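Local atomic coordinates of succinoglycan biosynthesis protein (Bacillus cereus ATCC 14579, PDB entry 3B55), a protein that is of unknown function but belongs to the erythromycin esterase family, binds a calcium ion, and may act as a hydrolase as its relatives do. Residues N157-P160 with K161-S164; K250-A253 with W254-N258; P276-F279 with Y280-H283; G392-K395 with T396-E400. The protein carries 1 engineered substitution. All coordinates share one frame; numbering follows the deposited sequence.

Interaction 1. Residues N157-P160 with K161-S164; sequences NANP and KHKS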
loop_
_atom_site.group_PDB
_atom_site.type_symbol
_atom_site.label_atom_id
_atom_site.label_comp_id
_atom_site.label_asym_id
_atom_site.label_seq_id
_atom_site.Cartn_x
_atom_site.Cartn_y
_atom_site.Cartn_z
ATOM N N ASN A 157 0.287 -20.107 -6.032
ATOM C CA ASN A 157 1.640 -20.293 -6.557
ATOM C C ASN A 157 2.113 -21.754 -6.666
ATOM O O ASN A 157 3.017 -22.060 -7.445
ATOM C CB ASN A 157 2.644 -19.502 -5.708
ATOM C CG ASN A 157 2.593 -18.013 -5.978
ATOM O OD1 ASN A 157 3.274 -17.221 -5.320
ATOM N ND2 ASN A 157 1.778 -17.620 -6.943
ATOM N N ALA A 158 1.509 -22.654 -5.895
ATOM C CA ALA A 158 1.908 -24.058 -5.930
ATOM C C ALA A 158 1.035 -24.889 -6.867
ATOM O O ALA A 158 1.283 -26.080 -7.056
ATOM C CB ALA A 158 1.872 -24.652 -4.520
ATOM N N ASN A 159 0.016 -24.255 -7.444
ATOM C CA ASN A 159 -0.903 -24.918 -8.366
ATOM C C ASN A 159 -0.232 -24.920 -9.737
ATOM O O ASN A 159 0.023 -23.862 -10.311
ATOM C CB ASN A 159 -2.226 -24.147 -8.429
ATOM C CG ASN A 159 -3.278 -24.835 -9.286
ATOM O OD1 ASN A 159 -2.961 -25.565 -10.226
ATOM N ND2 ASN A 159 -4.543 -24.593 -8.966
ATOM N N PRO A 160 0.035 -26.114 -10.289
ATOM C CA PRO A 160 0.683 -26.316 -11.593
ATOM C C PRO A 160 -0.130 -25.815 -12.784
ATOM O O PRO A 160 0.388 -25.706 -13.895
ATOM C CB PRO A 160 0.870 -27.837 -11.667
ATOM C CG PRO A 160 0.582 -28.337 -10.249
ATOM C CD PRO A 160 -0.447 -27.394 -9.745
ATOM N N LYS A 161 -1.404 -25.522 -12.554
ATOM C CA LYS A 161 -2.281 -25.068 -13.623
ATOM C C LYS A 161 -2.171 -23.581 -13.949
ATOM O O LYS A 161 -2.664 -23.130 -14.987
ATOM C CB LYS A 161 -3.723 -25.439 -13.286
ATOM C CG LYS A 161 -3.934 -26.943 -13.189
ATOM C CD LYS A 161 -5.232 -27.275 -12.483
ATOM C CE LYS A 161 -5.399 -28.776 -12.284
ATOM N NZ LYS A 161 -6.128 -29.436 -13.402
ATOM N N HIS A 162 -1.529 -22.820 -13.070
ATOM C CA HIS A 162 -1.353 -21.395 -13.312
ATOM C C HIS A 162 0.048 -21.218 -13.886
ATOM O O HIS A 162 1.025 -21.651 -13.284
ATOM C CB HIS A 162 -1.513 -20.612 -12.008
ATOM C CG HIS A 162 -2.810 -20.876 -11.314
ATOM N ND1 HIS A 162 -4.019 -20.846 -11.968
ATOM C CD2 HIS A 162 -3.086 -21.162 -10.019
ATOM C CE1 HIS A 162 -4.988 -21.102 -11.107
ATOM N NE2 HIS A 162 -4.448 -21.297 -9.919
ATOM N N LYS A 163 0.147 -20.595 -15.056
ATOM C CA LYS A 163 1.444 -20.405 -15.695
ATOM C C LYS A 163 2.189 -19.180 -15.187
ATOM O O LYS A 163 3.114 -18.702 -15.841
ATOM C CB LYS A 163 1.280 -20.298 -17.214
ATOM C CG LYS A 163 0.476 -21.423 -17.836
ATOM C CD LYS A 163 0.966 -22.769 -17.354
ATOM C CE LYS A 163 0.017 -23.873 -17.760
ATOM N NZ LYS A 163 0.241 -25.091 -16.943
ATOM N N SER A 164 1.797 -18.672 -14.024
ATOM C CA SER A 164 2.460 -17.501 -13.468
ATOM C C SER A 164 2.317 -17.435 -11.952
ATOM O O SER A 164 1.312 -17.874 -11.395
ATOM C CB SER A 164 1.890 -16.232 -14.100
ATOM O OG SER A 164 2.621 -15.097 -13.678
#
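The side-chain amide of Asn-159 and the imidazole of His-162 cross obliquely, their planes 50° apart. CD2 of the ring comes 3.5 Å from CB of Asn-159, while ND2 of the amide stands near NE2 without forming a hydrogen bond. The imidazole is also stacked with Tyr-156 of the preceding helix. These residues form a type I beta turn from Asn-159 to His-162, which lets the chain leave helix 144-158 and head for strand 167-172. Asparagine suits the opening position, i: with CG anti to its backbone N (chi1 -175°), OD1 receives the N-H of Lys-161 at 2.8 Å and makes an Asx turn within the beta turn. Pro-160, with phi already fixed near the value needed, suits the first corner, i+1. The main-chain bond closing the turn, His-162 N to Asn-159 O, is weak at 3.3 Å, which makes the side-chain bond the shorter of the two. Lys-161, at the surface, lays CB, CG and CD along OD1. Lys-163 bends at chi2 (-49°) and brings NZ back to Pro-160 O, 3.1 Å away and in the carbonyl plane.

Interaction 2. Residues K250-A253 with W254-N258; sequences KEFA and WIKQN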
loop_
_atom_site.group_PDB
_atom_site.type_symbol
_atom_site.label_atom_id
_atom_site.label_comp_id
_atom_site.label_asym_id
_atom_site.label_seq_id
_atom_site.Cartn_x
_atom_site.Cartn_y
_atom_site.Cartn_z
ATOM N N LYS A 250 18.645 -9.810 -13.897
ATOM C CA LYS A 250 17.505 -9.458 -13.073
ATOM C C LYS A 250 17.797 -9.604 -11.584
ATOM O O LYS A 250 17.114 -9.002 -10.756
ATOM C CB LYS A 250 16.307 -10.321 -13.471
ATOM C CG LYS A 250 15.714 -9.923 -14.821
ATOM C CD LYS A 250 15.759 -11.036 -15.861
ATOM C CE LYS A 250 15.008 -10.606 -17.115
ATOM N NZ LYS A 250 14.707 -11.733 -18.042
ATOM N N GLU A 251 18.808 -10.399 -11.242
ATOM C CA GLU A 251 19.163 -10.578 -9.840
ATOM C C GLU A 251 19.958 -9.367 -9.370
ATOM O O GLU A 251 19.872 -8.974 -8.207
ATOM C CB GLU A 251 19.995 -11.842 -9.632
ATOM C CG GLU A 251 19.348 -13.113 -10.142
ATOM C CD GLU A 251 20.099 -14.360 -9.713
ATOM O OE1 GLU A 251 21.349 -14.323 -9.671
ATOM O OE2 GLU A 251 19.438 -15.382 -9.425
ATOM N N PHE A 252 20.746 -8.777 -10.264
ATOM C CA PHE A 252 21.511 -7.600 -9.887
ATOM C C PHE A 252 20.531 -6.451 -9.695
ATOM O O PHE A 252 20.779 -5.524 -8.921
ATOM C CB PHE A 252 22.531 -7.242 -10.966
ATOM C CG PHE A 252 23.253 -5.945 -10.706
ATOM C CD1 PHE A 252 22.778 -4.747 -11.240
ATOM C CD2 PHE A 252 24.392 -5.916 -9.900
ATOM C CE1 PHE A 252 23.429 -3.540 -10.973
ATOM C CE2 PHE A 252 25.047 -4.715 -9.628
ATOM C CZ PHE A 252 24.564 -3.526 -10.163
ATOM N N ALA A 253 19.411 -6.520 -10.407
ATOM C CA ALA A 253 18.385 -5.492 -10.294
ATOM C C ALA A 253 17.849 -5.520 -8.869
ATOM O O ALA A 253 17.679 -4.471 -8.237
ATOM C CB ALA A 253 17.260 -5.757 -11.294
ATOM N N TRP A 254 17.593 -6.724 -8.366
ATOM C CA TRP A 254 17.093 -6.885 -7.009
ATOM C C TRP A 254 18.070 -6.304 -5.996
ATOM O O TRP A 254 17.685 -5.536 -5.114
ATOM C CB TRP A 254 16.879 -8.365 -6.666
ATOM C CG TRP A 254 15.514 -8.899 -6.991
ATOM C CD1 TRP A 254 15.162 -9.656 -8.075
ATOM C CD2 TRP A 254 14.321 -8.723 -6.221
ATOM N NE1 TRP A 254 13.822 -9.962 -8.025
ATOM C CE2 TRP A 254 13.281 -9.400 -6.898
ATOM C CE3 TRP A 254 14.026 -8.054 -5.025
ATOM C CZ2 TRP A 254 11.966 -9.433 -6.414
ATOM C CZ3 TRP A 254 12.722 -8.087 -4.543
ATOM C CH2 TRP A 254 11.707 -8.772 -5.240
ATOM N N ILE A 255 19.336 -6.685 -6.121
ATOM C CA ILE A 255 20.374 -6.223 -5.204
ATOM C C ILE A 255 20.422 -4.704 -5.152
ATOM O O ILE A 255 20.420 -4.110 -4.077
ATOM C CB ILE A 255 21.751 -6.773 -5.624
ATOM C CG1 ILE A 255 21.694 -8.306 -5.663
ATOM C CG2 ILE A 255 22.827 -6.282 -4.677
ATOM C CD1 ILE A 255 21.197 -8.953 -4.375
ATOM N N LYS A 256 20.448 -4.088 -6.327
ATOM C CA LYS A 256 20.492 -2.639 -6.450
ATOM C C LYS A 256 19.332 -1.974 -5.699
ATOM O O LYS A 256 19.512 -0.953 -5.033
ATOM C CB LYS A 256 20.448 -2.264 -7.932
ATOM C CG LYS A 256 20.671 -0.807 -8.218
ATOM C CD LYS A 256 20.915 -0.582 -9.697
ATOM C CE LYS A 256 21.124 0.891 -9.972
ATOM N NZ LYS A 256 22.138 1.432 -9.029
ATOM N N GLN A 257 18.145 -2.570 -5.795
ATOM C CA GLN A 257 16.965 -2.033 -5.134
ATOM C C GLN A 257 17.079 -2.183 -3.622
ATOM O O GLN A 257 16.686 -1.282 -2.872
ATOM C CB GLN A 257 15.705 -2.736 -5.634
ATOM C CG GLN A 257 14.433 -2.189 -5.015
ATOM C CD GLN A 257 14.235 -0.703 -5.271
ATOM O OE1 GLN A 257 13.317 -0.091 -4.724
ATOM N NE2 GLN A 257 15.092 -0.117 -6.101
ATOM N N ASN A 258 17.611 -3.321 -3.180
ATOM C CA ASN A 258 17.807 -3.571 -1.756
ATOM C C ASN A 258 18.704 -2.472 -1.189
ATOM O O ASN A 258 18.489 -2.002 -0.072
ATOM C CB ASN A 258 18.467 -4.935 -1.542
ATOM C CG ASN A 258 17.488 -6.089 -1.686
ATOM O OD1 ASN A 258 16.884 -6.528 -0.707
ATOM N ND2 ASN A 258 17.315 -6.574 -2.910
#
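Glu-251, Phe-252 and Ala-253 offer their carbonyls to the N-H groups of Ile-255, Lys-256 and Gln-257, the i to i+4 ladder of an alpha helix. The bonds measure 3.1 Å from Ile-255 N to Glu-251 O and 3.0 Å from Lys-256 N to Phe-252 O. A weak one at 3.3 Å, from Trp-254 N to Lys-250 O, belongs to the first turn, where the helix is only beginning. The side chains lean on these carbonyls. Ile-255 places CG1 3.2 Å from Glu-251 O, since chi1 of -58° puts that branch beside its own backbone N and back toward the previous turn. CD1 of the Trp-254 indole stands 3.4 Å from Lys-250 O, and the edge of the ring faces CA of Glu-251. Phe-252 and Lys-256, one turn apart, touch through CE1 and CD at 4.1 Å: the apolar methylenes suit a ring neighbour, while NZ reaches beyond to a salt bridge with Glu-239. Small Ala-253 fits where the helix passes His-297. The large apolar residues point at other helices: Phe-252 and Ile-255 rest on Tyr-187 of helix 178-192, and on the flank next to helix 278-298 Trp-254 meets Trp-293 edge to face and also touches Leu-298.

Interaction 3. Residues P276-F279 with Y280-H283; sequences PADF and YLKH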
loop_
_atom_site.group_PDB
_atom_site.type_symbol
_atom_site.label_atom_id
_atom_site.label_comp_id
_atom_site.label_asym_id
_atom_site.label_seq_id
_atom_site.Cartn_x
_atom_site.Cartn_y
_atom_site.Cartn_z
ATOM N N PRO A 276 10.439 20.014 8.562
ATOM C CA PRO A 276 9.696 18.898 9.155
ATOM C C PRO A 276 8.751 18.145 8.220
ATOM O O PRO A 276 8.522 16.949 8.401
ATOM C CB PRO A 276 8.944 19.561 10.308
ATOM C CG PRO A 276 8.715 20.945 9.798
ATOM C CD PRO A 276 10.076 21.275 9.233
ATOM N N ALA A 277 8.198 18.830 7.226
ATOM C CA ALA A 277 7.272 18.171 6.312
ATOM C C ALA A 277 7.966 17.196 5.353
ATOM O O ALA A 277 7.332 16.273 4.834
ATOM C CB ALA A 277 6.479 19.221 5.528
ATOM N N ASP A 278 9.262 17.392 5.128
ATOM C CA ASP A 278 10.011 16.523 4.220
ATOM C C ASP A 278 10.107 15.066 4.667
ATOM O O ASP A 278 10.396 14.191 3.856
ATOM C CB ASP A 278 11.423 17.067 3.989
ATOM C CG ASP A 278 11.458 18.209 2.985
ATOM O OD1 ASP A 278 12.575 18.608 2.601
ATOM O OD2 ASP A 278 10.380 18.706 2.582
ATOM N N PHE A 279 9.887 14.798 5.949
ATOM C CA PHE A 279 9.939 13.425 6.442
ATOM C C PHE A 279 8.872 12.608 5.713
ATOM O O PHE A 279 9.119 11.486 5.255
ATOM C CB PHE A 279 9.656 13.385 7.948
ATOM C CG PHE A 279 10.849 13.714 8.809
ATOM C CD1 PHE A 279 11.784 12.732 9.131
ATOM C CD2 PHE A 279 11.040 15.007 9.299
ATOM C CE1 PHE A 279 12.894 13.028 9.927
ATOM C CE2 PHE A 279 12.147 15.313 10.094
ATOM C CZ PHE A 279 13.074 14.319 10.408
ATOM N N TYR A 280 7.686 13.203 5.608
ATOM C CA TYR A 280 6.540 12.582 4.958
ATOM C C TYR A 280 6.624 12.629 3.445
ATOM O O TYR A 280 6.186 11.698 2.772
ATOM C CB TYR A 280 5.266 13.271 5.435
ATOM C CG TYR A 280 5.151 13.220 6.928
ATOM C CD1 TYR A 280 4.687 12.073 7.564
ATOM C CD2 TYR A 280 5.575 14.289 7.716
ATOM C CE1 TYR A 280 4.647 11.983 8.944
ATOM C CE2 TYR A 280 5.542 14.213 9.106
ATOM C CZ TYR A 280 5.076 13.051 9.713
ATOM O OH TYR A 280 5.026 12.950 11.085
ATOM N N LEU A 281 7.172 13.715 2.912
ATOM C CA LEU A 281 7.312 13.843 1.470
ATOM C C LEU A 281 8.228 12.718 1.013
ATOM O O LEU A 281 7.912 11.996 0.074
ATOM C CB LEU A 281 7.935 15.191 1.096
ATOM C CG LEU A 281 8.202 15.399 -0.398
ATOM C CD1 LEU A 281 6.879 15.452 -1.151
ATOM C CD2 LEU A 281 8.993 16.681 -0.614
ATOM N N LYS A 282 9.357 12.569 1.702
ATOM C CA LYS A 282 10.321 11.534 1.367
ATOM C C LYS A 282 9.739 10.153 1.624
ATOM O O LYS A 282 10.053 9.208 0.906
ATOM C CB LYS A 282 11.608 11.695 2.186
ATOM C CG LYS A 282 12.412 12.953 1.878
ATOM C CD LYS A 282 13.789 12.875 2.528
ATOM C CE LYS A 282 14.540 14.195 2.485
ATOM N NZ LYS A 282 14.070 15.140 3.537
ATOM N N HIS A 283 8.893 10.032 2.644
ATOM C CA HIS A 283 8.309 8.734 2.949
ATOM C C HIS A 283 7.532 8.199 1.757
ATOM O O HIS A 283 7.809 7.103 1.283
ATOM C CB HIS A 283 7.371 8.795 4.157
ATOM C CG HIS A 283 6.768 7.467 4.515
ATOM N ND1 HIS A 283 5.427 7.307 4.794
ATOM C CD2 HIS A 283 7.322 6.234 4.616
ATOM C CE1 HIS A 283 5.179 6.033 5.044
ATOM N NE2 HIS A 283 6.311 5.360 4.942
HETATM O O HOH W 1 15.234 17.812 3.795
#
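Lys-282 and Asp-278, one helical turn apart, show a close-packed and a loose half within one pair. In the close half the lysine methylenes lie against the carbonyl of Asp-278: CG of Lys-282 is 3.1 Å from Asp-278 O, which also takes the N-H of Lys-282 at 2.9 Å from above its plane. The chain then runs extended until chi4 (79°) turns NZ back over CB of Asp-278, 3.3 Å away. Between the charged groups the fit is looser. NZ to OD1 of Asp-278 is a long salt bridge of 3.9 Å, and a water bridges the two, donating to OD1 and accepting from NZ at 2.9 Å. In the first turn Ala-277 O accepts from Leu-281 N and, weakly, from Tyr-280 N. Tyr-280 sets one ring face over CB of Phe-279, with CD2 4.2 Å from it, and meets the ring of Tyr-320 edge to face. His-283 is hydrogen-bonded through ND1 to Tyr-320 OH and through NE2 to Asp-172 OD1. The charges of Asp-278 and Lys-282 are thus probably only loosely coupled, by a long salt bridge and a bridging water, with NZ held also by Thr-271 OG1, whereas His-283, bonded at both ring nitrogens, is probably restrained in its rotation, its side chain about 7 Å from the calcium ion.

Interaction 4. Residues G392-K395 with T396-E400; sequences GVTK and TWLNE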
loop_
_atom_site.group_PDB
_atom_site.type_symbol
_atom_site.label_atom_id
_atom_site.label_comp_id
_atom_site.label_asym_id
_atom_site.label_seq_id
_atom_site.Cartn_x
_atom_site.Cartn_y
_atom_site.Cartn_z
ATOM N N GLY A 392 -24.177 14.243 -15.421
ATOM C CA GLY A 392 -24.994 15.220 -14.720
ATOM C C GLY A 392 -24.413 15.823 -13.458
ATOM O O GLY A 392 -23.200 15.990 -13.330
ATOM N N VAL A 393 -25.301 16.149 -12.523
ATOM C CA VAL A 393 -24.915 16.753 -11.256
ATOM C C VAL A 393 -23.991 15.850 -10.443
ATOM O O VAL A 393 -23.147 16.330 -9.692
ATOM C CB VAL A 393 -26.162 17.099 -10.411
ATOM C CG1 VAL A 393 -27.000 18.149 -11.137
ATOM C CG2 VAL A 393 -26.989 15.847 -10.172
ATOM N N THR A 394 -24.148 14.540 -10.601
ATOM C CA THR A 394 -23.321 13.586 -9.873
ATOM C C THR A 394 -21.865 13.763 -10.260
ATOM O O THR A 394 -20.969 13.635 -9.431
ATOM C CB THR A 394 -23.728 12.137 -10.174
ATOM O OG1 THR A 394 -25.108 11.953 -9.843
ATOM C CG2 THR A 394 -22.891 11.173 -9.354
ATOM N N LYS A 395 -21.639 14.049 -11.535
ATOM C CA LYS A 395 -20.297 14.254 -12.042
ATOM C C LYS A 395 -19.689 15.492 -11.398
ATOM O O LYS A 395 -18.543 15.475 -10.955
ATOM C CB LYS A 395 -20.344 14.417 -13.560
ATOM C CG LYS A 395 -18.995 14.608 -14.222
ATOM C CD LYS A 395 -19.145 14.618 -15.736
ATOM C CE LYS A 395 -17.806 14.795 -16.436
ATOM N NZ LYS A 395 -17.922 14.590 -17.908
ATOM N N THR A 396 -20.473 16.563 -11.343
ATOM C CA THR A 396 -20.037 17.833 -10.759
ATOM C C THR A 396 -19.776 17.679 -9.268
ATOM O O THR A 396 -18.784 18.169 -8.744
ATOM C CB THR A 396 -21.116 18.921 -10.945
ATOM O OG1 THR A 396 -21.439 19.042 -12.338
ATOM C CG2 THR A 396 -20.619 20.264 -10.417
ATOM N N TRP A 397 -20.696 17.005 -8.593
ATOM C CA TRP A 397 -20.599 16.763 -7.157
ATOM C C TRP A 397 -19.346 15.942 -6.820
ATOM O O TRP A 397 -18.700 16.182 -5.804
ATOM C CB TRP A 397 -21.866 16.039 -6.703
ATOM C CG TRP A 397 -21.795 15.405 -5.358
ATOM C CD1 TRP A 397 -21.896 16.025 -4.144
ATOM C CD2 TRP A 397 -21.642 14.011 -5.088
ATOM N NE1 TRP A 397 -21.819 15.100 -3.135
ATOM C CE2 TRP A 397 -21.655 13.854 -3.686
ATOM C CE3 TRP A 397 -21.478 12.876 -5.894
ATOM C CZ2 TRP A 397 -21.531 12.604 -3.070
ATOM C CZ3 TRP A 397 -21.353 11.632 -5.286
ATOM C CH2 TRP A 397 -21.372 11.508 -3.883
ATOM N N LEU A 398 -19.006 14.983 -7.681
ATOM C CA LEU A 398 -17.831 14.148 -7.467
ATOM C C LEU A 398 -16.530 14.933 -7.637
ATOM O O LEU A 398 -15.470 14.509 -7.163
ATOM C CB LEU A 398 -17.823 12.957 -8.433
ATOM C CG LEU A 398 -18.720 11.758 -8.123
ATOM C CD1 LEU A 398 -18.623 10.742 -9.249
ATOM C CD2 LEU A 398 -18.297 11.126 -6.804
ATOM N N ASN A 399 -16.600 16.074 -8.316
ATOM C CA ASN A 399 -15.405 16.887 -8.526
ATOM C C ASN A 399 -15.285 18.058 -7.569
ATOM O O ASN A 399 -14.453 18.941 -7.751
ATOM C CB ASN A 399 -15.338 17.382 -9.974
ATOM C CG ASN A 399 -14.667 16.380 -10.895
ATOM O OD1 ASN A 399 -15.233 15.329 -11.215
ATOM N ND2 ASN A 399 -13.443 16.696 -11.314
ATOM N N GLU A 400 -16.124 18.058 -6.545
ATOM C CA GLU A 400 -16.095 19.103 -5.542
ATOM C C GLU A 400 -15.597 18.495 -4.241
ATOM O O GLU A 400 -15.703 17.286 -4.037
ATOM C CB GLU A 400 -17.493 19.679 -5.342
ATOM C CG GLU A 400 -17.966 20.569 -6.469
ATOM C CD GLU A 400 -19.437 20.893 -6.356
ATOM O OE1 GLU A 400 -20.047 20.510 -5.333
ATOM O OE2 GLU A 400 -19.982 21.532 -7.282
#
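Helix 392-398 is barely two turns long, and its contacts run from Thr-394 to Trp-397 and Leu-398. The threonine methyl does the touching: CG2, anti to the backbone N (chi1 -58° for OG1), comes 4.1 Å from CE3 of the indole. CE3 also lies 3.7 Å from Thr-394 O, which sits in the plane of the ring at its edge. That same carbonyl takes the N-H of Leu-398 at 3.0 Å, and Leu-398 sets CG against it at 3.2 Å, so a single oxygen is lined by a donor and by carbon from two residues. Trp-397 N to Val-393 O is a short rung, 2.8 Å and nearly along the C=O axis. The rung before it, from Thr-396 N to Gly-392 O, is weak. Gly-392 has a positive phi (54°), a conformation that a residue lacking CB adopts easily as the chain enters the helix. The helix lies between strands 382-386 and 402-405 in the chain, and its buried face is wedged among other elements: Thr-394 and Trp-397 touch Ile-42 of helix 39-49, the indole also meets the rings of Tyr-37, Tyr-371 and His-402, and Leu-398 packs on Leu-423. A broad indole and a branched leucine suit that side; Lys-395, fully extended, and Thr-396 suit the exposed one. Beyond Leu-398 the bonds shorten to i+3: Asn-399 N reaches Thr-396 O at 3.1 Å and only weakly Lys-395 O, while Glu-400 N bonds to Trp-397 O at 3.3 Å.

How the interactions relate
All four contacts are local and follow one another along the chain, with no nesting or crossing. Interaction 1 turns the chain from helix 144-158 toward strand 167-172, an outermost strand of the mixed sheet. Interaction 2 opens helix 250-268 and interaction 3 opens the next helix, 278-298; their centres are 26 Å apart, yet the two helices pack together further along, with Lys-282 reaching Met-268. Of the four, interaction 3 lies nearest the calcium site. Interaction 4, in helix 392-398, joins helix 39-49 near the N terminus to elements late in the chain, on the opposite side of the molecule's centre from interaction 2.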